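Local coordinates for uncharacterized protein (Bombyx mori, PDB 5AZ0) that probably reduces carbonyl substrates with a nicotinamide cofactor, as a silkworm member (AKR2E5) of the aldo-keto reductase family, at residues F100-W106 against V131-H137; W157-E161 against C189-P193. One frame throughout, in Å; residues are numbered along the deposited sequence.

Contact 1: residues F100-W106 against V131-H137; sequences FITTKVW and VNLVLMH
H137 and K104 meet where two neighbouring parallel strands of the barrel end, and the imidazole is packed from two directions. K104 CD lies over the centre of one face, 3.7 Å from the ring centroid and 10° off its normal. Against the opposite face W106 turns the edge of its six-membered ring, an edge-to-face pair with planes at 85°, and its CE3 comes within 3.3 Å of H137 ND1. CG of W106 stands anti to the backbone N (chi1 -161°), which brings the indole back over H137 although its CB points away. Tight packing on both faces contrasts with the imidazole edge, where a water lies in the ring plane 2.9 Å from H137 ND1 and gives a weak bond to K104 O.

Between the ends, parallel pairing runs through T103 N to L133 O, L135 N to T103 O and V105 N to L135 O, the last at 2.9 Å. At the N-terminal end, partly exposed N132 adds a side-chain bond to the main-chain one that its N gives to I101 O: its OD1 takes I101 N at 2.9 Å, the donor standing above the amide plane, and also accepts from R96. N132 CB meanwhile sits over the F100 ring, 3.6 Å from the centroid.

K104, D70 and H137 match three positions of the family's Tyr-Lys-Asp-His catalytic tetrad, with Y75 the probable fourth. Consistent with this, K104 NZ forms a salt bridge with D70 and a hydrogen bond with Y75, and an acetate lies about 4 Å from the lysine side chain. The strands belong to a right-handed beta-alpha-beta unit of the TIM barrel: T103 and V105 face helix 112-126, V134 and M136 reach F160 of helix 153-165, and L133 and L135 turn inward to V195 of strand 195-199.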
ATOM      1  N   PHE A 100      -0.664  13.467  -3.016  1.00 21.67           N
ATOM      2  CA  PHE A 100      -1.506  12.537  -2.309  1.00 19.76           C
ATOM      3  C   PHE A 100      -0.625  11.766  -1.371  1.00 19.98           C
ATOM      4  O   PHE A 100       0.154  10.944  -1.823  1.00 20.47           O
ATOM      5  CB  PHE A 100      -2.172  11.563  -3.290  1.00 19.01           C
ATOM      6  CG  PHE A 100      -3.282  10.775  -2.672  1.00 17.80           C
ATOM      7  CD1 PHE A 100      -2.999   9.641  -1.830  1.00 17.80           C
ATOM      8  CD2 PHE A 100      -4.581  11.201  -2.810  1.00 16.48           C
ATOM      9  CE1 PHE A 100      -4.043   8.973  -1.208  1.00 18.93           C
ATOM     10  CE2 PHE A 100      -5.637  10.542  -2.191  1.00 17.52           C
ATOM     11  CZ  PHE A 100      -5.383   9.424  -1.408  1.00 18.10           C
ATOM     12  N   ILE A 101      -0.750  12.005  -0.051  1.00 21.19           N
ATOM     13  CA  ILE A 101       0.115  11.376   0.921  1.00 20.99           C
ATOM     14  C   ILE A 101      -0.670  10.526   1.886  1.00 18.86           C
ATOM     15  O   ILE A 101      -1.658  10.957   2.456  1.00 17.02           O
ATOM     16  CB  ILE A 101       0.880  12.460   1.714  1.00 22.74           C
ATOM     17  CG1 ILE A 101       1.763  13.264   0.747  1.00 22.70           C
ATOM     18  CG2 ILE A 101       1.740  11.839   2.820  1.00 21.48           C
ATOM     19  CD1 ILE A 101       2.285  14.531   1.411  1.00 26.28           C
ATOM     20  N   THR A 102      -0.248   9.297   2.010  1.00 19.47           N
ATOM     21  CA  THR A 102      -0.929   8.279   2.865  1.00 20.01           C
ATOM     22  C   THR A 102      -0.045   7.906   4.052  1.00 19.35           C
ATOM     23  O   THR A 102       1.171   7.729   3.896  1.00 19.01           O
ATOM     24  CB  THR A 102      -1.160   6.984   2.064  1.00 19.43           C
ATOM     25  OG1 THR A 102      -2.109   7.221   1.032  1.00 17.51           O
ATOM     26  CG2 THR A 102      -1.770   5.873   2.955  1.00 19.63           C
ATOM     27  N   THR A 103      -0.621   7.814   5.240  1.00 18.68           N
ATOM     28  CA  THR A 103       0.067   7.170   6.342  1.00 19.02           C
ATOM     29  C   THR A 103      -0.881   6.133   7.002  1.00 20.48           C
ATOM     30  O   THR A 103      -1.992   5.948   6.538  1.00 19.81           O
ATOM     31  CB  THR A 103       0.701   8.145   7.366  1.00 18.58           C
ATOM     32  OG1 THR A 103       1.558   7.373   8.236  1.00 20.64           O
ATOM     33  CG2 THR A 103      -0.332   8.825   8.196  1.00 19.43           C
ATOM     34  N   LYS A 104      -0.419   5.464   8.051  1.00 18.79           N
ATOM     35  CA  LYS A 104      -1.059   4.256   8.564  1.00 20.48           C
ATOM     36  C   LYS A 104      -0.813   4.120  10.083  1.00 20.33           C
ATOM     37  O   LYS A 104       0.222   4.541  10.564  1.00 21.11           O
ATOM     38  CB  LYS A 104      -0.648   2.990   7.808  1.00 19.95           C
ATOM     39  CG  LYS A 104      -0.616   3.122   6.306  1.00 20.94           C
ATOM     40  CD  LYS A 104      -0.057   1.862   5.652  1.00 22.19           C
ATOM     41  CE  LYS A 104       0.294   2.257   4.221  1.00 23.52           C
ATOM     42  NZ  LYS A 104       1.033   1.238   3.495  1.00 24.74           N
ATOM     43  N   VAL A 105      -1.817   3.615  10.787  1.00 18.06           N
ATOM     44  CA  VAL A 105      -1.850   3.484  12.257  1.00 19.42           C
ATOM     45  C   VAL A 105      -1.646   1.997  12.527  1.00 24.85           C
ATOM     46  O   VAL A 105      -2.457   1.095  12.015  1.00 22.60           O
ATOM     47  CB  VAL A 105      -3.245   3.861  12.764  1.00 18.63           C
ATOM     48  CG1 VAL A 105      -3.451   3.565  14.258  1.00 20.27           C
ATOM     49  CG2 VAL A 105      -3.473   5.348  12.499  1.00 19.26           C
ATOM     50  N   TRP A 106      -0.679   1.710  13.391  1.00 22.79           N
ATOM     51  CA  TRP A 106      -0.300   0.353  13.708  1.00 22.15           C
ATOM     52  C   TRP A 106      -1.129  -0.275  14.822  1.00 22.59           C
ATOM     53  O   TRP A 106      -2.042   0.378  15.420  1.00 22.19           O
ATOM     54  CB  TRP A 106       1.210   0.371  14.052  1.00 27.40           C
ATOM     55  CG  TRP A 106       1.992  -0.938  13.997  1.00 27.18           C
ATOM     56  CD1 TRP A 106       2.556  -1.584  15.072  1.00 28.33           C
ATOM     57  CD2 TRP A 106       2.353  -1.711  12.841  1.00 25.67           C
ATOM     58  NE1 TRP A 106       3.220  -2.717  14.660  1.00 26.81           N
ATOM     59  CE2 TRP A 106       3.139  -2.826  13.307  1.00 28.52           C
ATOM     60  CE3 TRP A 106       2.089  -1.603  11.487  1.00 23.91           C
ATOM     61  CZ2 TRP A 106       3.646  -3.794  12.455  1.00 27.86           C
ATOM     62  CZ3 TRP A 106       2.599  -2.554  10.610  1.00 26.13           C
ATOM     63  CH2 TRP A 106       3.377  -3.651  11.092  1.00 28.54           C
ATOM     64  N   VAL A 131      -3.142  14.506   6.191  1.00 18.68           N
ATOM     65  CA  VAL A 131      -2.826  13.569   5.134  1.00 18.65           C
ATOM     66  C   VAL A 131      -4.021  13.495   4.198  1.00 17.55           C
ATOM     67  O   VAL A 131      -5.123  13.911   4.557  1.00 18.36           O
ATOM     68  CB  VAL A 131      -2.472  12.139   5.623  1.00 18.98           C
ATOM     69  CG1 VAL A 131      -1.014  12.072   6.170  1.00 19.95           C
ATOM     70  CG2 VAL A 131      -3.469  11.588   6.642  1.00 17.38           C
ATOM     71  N   ASN A 132      -3.780  12.951   3.016  1.00 16.90           N
ATOM     72  CA  ASN A 132      -4.857  12.675   2.061  1.00 19.36           C
ATOM     73  C   ASN A 132      -5.586  11.378   2.407  1.00 19.41           C
ATOM     74  O   ASN A 132      -6.774  11.265   2.102  1.00 18.02           O
ATOM     75  CB  ASN A 132      -4.357  12.579   0.645  1.00 19.67           C
ATOM     76  CG  ASN A 132      -3.705  13.892   0.212  1.00 20.88           C
ATOM     77  OD1 ASN A 132      -2.538  14.157   0.586  1.00 16.51           O
ATOM     78  ND2 ASN A 132      -4.473  14.734  -0.521  1.00 17.96           N
ATOM     79  N   LEU A 133      -4.869  10.437   3.018  1.00 17.30           N
ATOM     80  CA  LEU A 133      -5.468   9.168   3.351  1.00 19.63           C
ATOM     81  C   LEU A 133      -4.788   8.596   4.613  1.00 19.11           C
ATOM     82  O   LEU A 133      -3.563   8.627   4.710  1.00 17.36           O
ATOM     83  CB  LEU A 133      -5.335   8.217   2.142  1.00 18.59           C
ATOM     84  CG  LEU A 133      -5.784   6.770   2.393  1.00 17.82           C
ATOM     85  CD1 LEU A 133      -7.303   6.709   2.654  1.00 17.44           C
ATOM     86  CD2 LEU A 133      -5.434   5.971   1.138  1.00 17.23           C
ATOM     87  N   VAL A 134      -5.570   8.070   5.560  1.00 19.39           N
ATOM     88  CA  VAL A 134      -4.980   7.288   6.640  1.00 18.25           C
ATOM     89  C   VAL A 134      -5.655   5.913   6.701  1.00 19.25           C
ATOM     90  O   VAL A 134      -6.885   5.833   6.624  1.00 18.45           O
ATOM     91  CB  VAL A 134      -5.038   8.070   7.954  1.00 18.52           C
ATOM     92  CG1 VAL A 134      -6.452   8.297   8.452  1.00 18.23           C
ATOM     93  CG2 VAL A 134      -4.230   7.370   9.048  1.00 19.01           C
ATOM     94  N   LEU A 135      -4.856   4.882   6.865  1.00 17.76           N
ATOM     95  CA  LEU A 135      -5.301   3.492   6.964  1.00 20.20           C
ATOM     96  C   LEU A 135      -5.090   2.838   8.324  1.00 21.27           C
ATOM     97  O   LEU A 135      -4.116   3.106   9.037  1.00 22.70           O
ATOM     98  CB  LEU A 135      -4.564   2.631   5.946  1.00 19.98           C
ATOM     99  CG  LEU A 135      -4.471   3.165   4.531  1.00 20.25           C
ATOM    100  CD1 LEU A 135      -3.605   2.269   3.631  1.00 21.39           C
ATOM    101  CD2 LEU A 135      -5.857   3.336   3.928  1.00 20.06           C
ATOM    102  N   MET A 136      -6.007   1.940   8.631  1.00 21.18           N
ATOM    103  CA  MET A 136      -5.806   0.900   9.601  1.00 19.43           C
ATOM    104  C   MET A 136      -4.884  -0.127   9.042  1.00 20.57           C
ATOM    105  O   MET A 136      -5.194  -0.851   8.071  1.00 23.16           O
ATOM    106  CB  MET A 136      -7.147   0.351  10.070  1.00 22.79           C
ATOM    107  CG  MET A 136      -7.021  -0.469  11.386  1.00 21.03           C
ATOM    108  SD  MET A 136      -8.532  -1.344  11.852  1.00 21.72           S
ATOM    109  CE  MET A 136      -9.861  -0.158  11.558  1.00 19.15           C
ATOM    110  N   HIS A 137      -3.619  -0.100   9.514  1.00 20.62           N
ATOM    111  CA  HIS A 137      -2.564  -0.891   8.884  1.00 20.53           C
ATOM    112  C   HIS A 137      -2.902  -2.408   8.860  1.00 21.63           C
ATOM    113  O   HIS A 137      -2.714  -3.039   7.856  1.00 20.45           O
ATOM    114  CB  HIS A 137      -1.245  -0.642   9.559  1.00 21.47           C
ATOM    115  CG  HIS A 137      -0.070  -0.812   8.678  1.00 21.22           C
ATOM    116  ND1 HIS A 137       1.042  -0.007   8.788  1.00 23.23           N
ATOM    117  CD2 HIS A 137       0.174  -1.659   7.657  1.00 23.96           C
ATOM    118  CE1 HIS A 137       1.928  -0.365   7.874  1.00 24.21           C
ATOM    119  NE2 HIS A 137       1.421  -1.353   7.157  1.00 23.61           N
TER
HETATM  120  O   HOH W   1       1.848   1.951  10.801  1.00 20.86           O

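Contact 2: residues W157-E161 against C189-P193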
ATOM      1  N   TRP A 157     -12.478   1.942  14.032  1.00 22.01           N
ATOM      2  CA  TRP A 157     -13.009   2.670  12.927  1.00 21.57           C
ATOM      3  C   TRP A 157     -13.726   3.880  13.383  1.00 23.13           C
ATOM      4  O   TRP A 157     -13.607   4.907  12.731  1.00 19.39           O
ATOM      5  CB  TRP A 157     -13.884   1.756  12.054  1.00 21.53           C
ATOM      6  CG  TRP A 157     -14.241   2.434  10.736  1.00 20.51           C
ATOM      7  CD1 TRP A 157     -15.424   2.940  10.379  1.00 20.75           C
ATOM      8  CD2 TRP A 157     -13.351   2.689   9.669  1.00 19.32           C
ATOM      9  NE1 TRP A 157     -15.351   3.482   9.101  1.00 19.67           N
ATOM     10  CE2 TRP A 157     -14.090   3.319   8.636  1.00 18.88           C
ATOM     11  CE3 TRP A 157     -11.987   2.443   9.470  1.00 19.28           C
ATOM     12  CZ2 TRP A 157     -13.499   3.759   7.441  1.00 16.57           C
ATOM     13  CZ3 TRP A 157     -11.407   2.818   8.249  1.00 18.20           C
ATOM     14  CH2 TRP A 157     -12.154   3.484   7.275  1.00 18.95           C
ATOM     15  N   ARG A 158     -14.347   3.838  14.560  1.00 24.21           N
ATOM     16  CA  ARG A 158     -14.925   5.068  15.101  1.00 25.28           C
ATOM     17  C   ARG A 158     -13.868   6.178  15.278  1.00 22.89           C
ATOM     18  O   ARG A 158     -14.154   7.332  15.084  1.00 23.08           O
ATOM     19  CB  ARG A 158     -15.637   4.899  16.466  1.00 32.30           C
ATOM     20  CG  ARG A 158     -16.902   4.021  16.450  1.00 44.55           C
ATOM     21  CD  ARG A 158     -17.742   3.941  17.789  1.00 52.60           C
ATOM     22  NE  ARG A 158     -17.626   2.633  18.489  1.00 63.84           N
ATOM     23  CZ  ARG A 158     -18.091   1.430  18.040  1.00 69.77           C
ATOM     24  NH1 ARG A 158     -18.751   1.284  16.882  1.00 64.07           N
ATOM     25  NH2 ARG A 158     -17.879   0.319  18.766  1.00 67.96           N
ATOM     26  N   GLY A 159     -12.687   5.810  15.715  1.00 20.99           N
ATOM     27  CA  GLY A 159     -11.573   6.736  15.829  1.00 21.60           C
ATOM     28  C   GLY A 159     -11.174   7.233  14.448  1.00 21.28           C
ATOM     29  O   GLY A 159     -10.865   8.408  14.320  1.00 21.31           O
ATOM     30  N   PHE A 160     -11.166   6.372  13.417  1.00 19.25           N
ATOM     31  CA  PHE A 160     -10.859   6.872  12.023  1.00 19.40           C
ATOM     32  C   PHE A 160     -11.925   7.880  11.596  1.00 21.29           C
ATOM     33  O   PHE A 160     -11.599   8.939  11.091  1.00 20.10           O
ATOM     34  CB  PHE A 160     -10.744   5.734  11.001  1.00 20.49           C
ATOM     35  CG  PHE A 160      -9.412   5.085  10.998  1.00 21.31           C
ATOM     36  CD1 PHE A 160      -9.005   4.306  12.053  1.00 22.30           C
ATOM     37  CD2 PHE A 160      -8.541   5.309   9.971  1.00 21.83           C
ATOM     38  CE1 PHE A 160      -7.748   3.747  12.085  1.00 19.28           C
ATOM     39  CE2 PHE A 160      -7.307   4.759   9.982  1.00 21.08           C
ATOM     40  CZ  PHE A 160      -6.890   4.014  11.064  1.00 21.66           C
ATOM     41  N   GLU A 161     -13.198   7.615  11.907  1.00 20.04           N
ATOM     42  CA  GLU A 161     -14.265   8.565  11.591  1.00 21.33           C
ATOM     43  C   GLU A 161     -14.111   9.877  12.347  1.00 21.27           C
ATOM     44  O   GLU A 161     -14.428  10.951  11.786  1.00 16.96           O
ATOM     45  CB  GLU A 161     -15.695   7.941  11.827  1.00 20.40           C
ATOM     46  CG  GLU A 161     -15.930   6.749  10.885  1.00 22.89           C
ATOM     47  CD  GLU A 161     -17.211   5.926  11.171  1.00 23.48           C
ATOM     48  OE1 GLU A 161     -17.657   5.987  12.304  1.00 23.91           O
ATOM     49  OE2 GLU A 161     -17.701   5.169  10.308  1.00 22.07           O
ATOM     50  N   CYS A 189     -20.293   0.689   9.467  1.00 26.18           N
ATOM     51  CA  CYS A 189     -19.645   2.019   9.562  1.00 23.98           C
ATOM     52  C   CYS A 189     -20.585   3.144   9.344  1.00 25.67           C
ATOM     53  O   CYS A 189     -21.635   2.914   8.855  1.00 24.41           O
ATOM     54  CB  CYS A 189     -18.542   2.090   8.520  1.00 25.45           C
ATOM     55  SG  CYS A 189     -19.147   1.939   6.817  1.00 26.54           S
ATOM     56  N   ASN A 190     -20.228   4.364   9.719  1.00 23.34           N
ATOM     57  CA  ASN A 190     -20.958   5.533   9.276  1.00 26.24           C
ATOM     58  C   ASN A 190     -20.325   6.086   7.998  1.00 24.03           C
ATOM     59  O   ASN A 190     -21.022   6.569   7.138  1.00 24.61           O
ATOM     60  CB  ASN A 190     -20.990   6.616  10.364  1.00 26.82           C
ATOM     61  CG  ASN A 190     -21.812   6.188  11.594  1.00 31.36           C
ATOM     62  OD1 ASN A 190     -22.710   5.373  11.528  1.00 32.37           O
ATOM     63  ND2 ASN A 190     -21.461   6.701  12.700  1.00 29.44           N
ATOM     64  N   VAL A 191     -19.015   6.048   7.883  1.00 22.09           N
ATOM     65  CA  VAL A 191     -18.328   6.544   6.661  1.00 19.71           C
ATOM     66  C   VAL A 191     -17.618   5.303   6.145  1.00 19.82           C
ATOM     67  O   VAL A 191     -16.860   4.678   6.894  1.00 20.39           O
ATOM     68  CB  VAL A 191     -17.330   7.658   6.982  1.00 20.76           C
ATOM     69  CG1 VAL A 191     -16.603   8.098   5.738  1.00 19.81           C
ATOM     70  CG2 VAL A 191     -18.004   8.847   7.637  1.00 19.11           C
ATOM     71  N   PRO A 192     -17.818   4.935   4.862  1.00 19.06           N
ATOM     72  CA  PRO A 192     -17.120   3.740   4.409  1.00 19.28           C
ATOM     73  C   PRO A 192     -15.640   3.973   4.156  1.00 20.56           C
ATOM     74  O   PRO A 192     -15.260   5.089   3.873  1.00 20.41           O
ATOM     75  CB  PRO A 192     -17.825   3.410   3.106  1.00 19.59           C
ATOM     76  CG  PRO A 192     -18.154   4.757   2.576  1.00 19.86           C
ATOM     77  CD  PRO A 192     -18.481   5.635   3.737  1.00 20.40           C
ATOM     78  N   PRO A 193     -14.828   2.921   4.223  1.00 19.15           N
ATOM     79  CA  PRO A 193     -13.462   3.054   3.820  1.00 17.36           C
ATOM     80  C   PRO A 193     -13.380   3.432   2.356  1.00 20.19           C
ATOM     81  O   PRO A 193     -14.201   2.950   1.528  1.00 19.18           O
ATOM     82  CB  PRO A 193     -12.907   1.671   3.995  1.00 17.81           C
ATOM     83  CG  PRO A 193     -14.125   0.744   3.842  1.00 17.81           C
ATOM     84  CD  PRO A 193     -15.201   1.525   4.516  1.00 17.79           C
TER
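W157 and E161, one turn apart on helix 153-165, reach the 189-193 loop by different chemistry, an N-H donor and a carboxylate acceptor. The indole presents its N-H edge: W157 NE1 donates to V191 O at 2.9 Å, with the acceptor only 4° out of the ring plane and the donor almost in line with the carbonyl bond. With chi1 at -169°, the W157 indole swings away from its own backbone N and toward this loop carbonyl. Farther round the ring, W157 CH2 packs on P193 CB at 3.8 Å, the two side chains crossing at about a right angle, and CD1 lies against C189 CB.

E161 supplies the complementary acceptor. An extended chain beyond CG (chi2 171°) carries its carboxylate to two consecutive backbone amides. OE2 accepts from N190 N at 2.7 Å on its syn side and from V191 N at 2.9 Å from above the carboxylate plane. Both donors approach from the same face. The two N-H groups lie just after helix 179-188, and their convergence on one oxygen would probably favour the charged carboxylate.

Thus V191 is gripped through both its N-H and its C=O, in the loop between helix 179-188 and strand 195-199. W157 also packs on L185 of helix 179-188 and on I172 and V174 of strand 172-175, joining two outer helices of the barrel across that strand.

In the fold
Contact 1 belongs to the buried barrel wall and the probable active-site end, whereas contact 2 is partly buried on the outer layer, their centres 13 Å apart. Strand 133-136 and helix 153-165 are consecutive elements, and F160 joins the contacts directly: its CZ lies 3.3 Å from M136 N and 3.9 Å from V105 CG2. Their chemistry differs accordingly. Residues 100-106 and 131-137 bury 772 Å² through parallel main-chain bonds and packed side chains. Residues 157-161 and 189-193 bury 249 Å², and two helix side chains make the hydrogen bonds to loop backbone. Contact 1 pairs barrel strands; contact 2 ties a later helix to a loop.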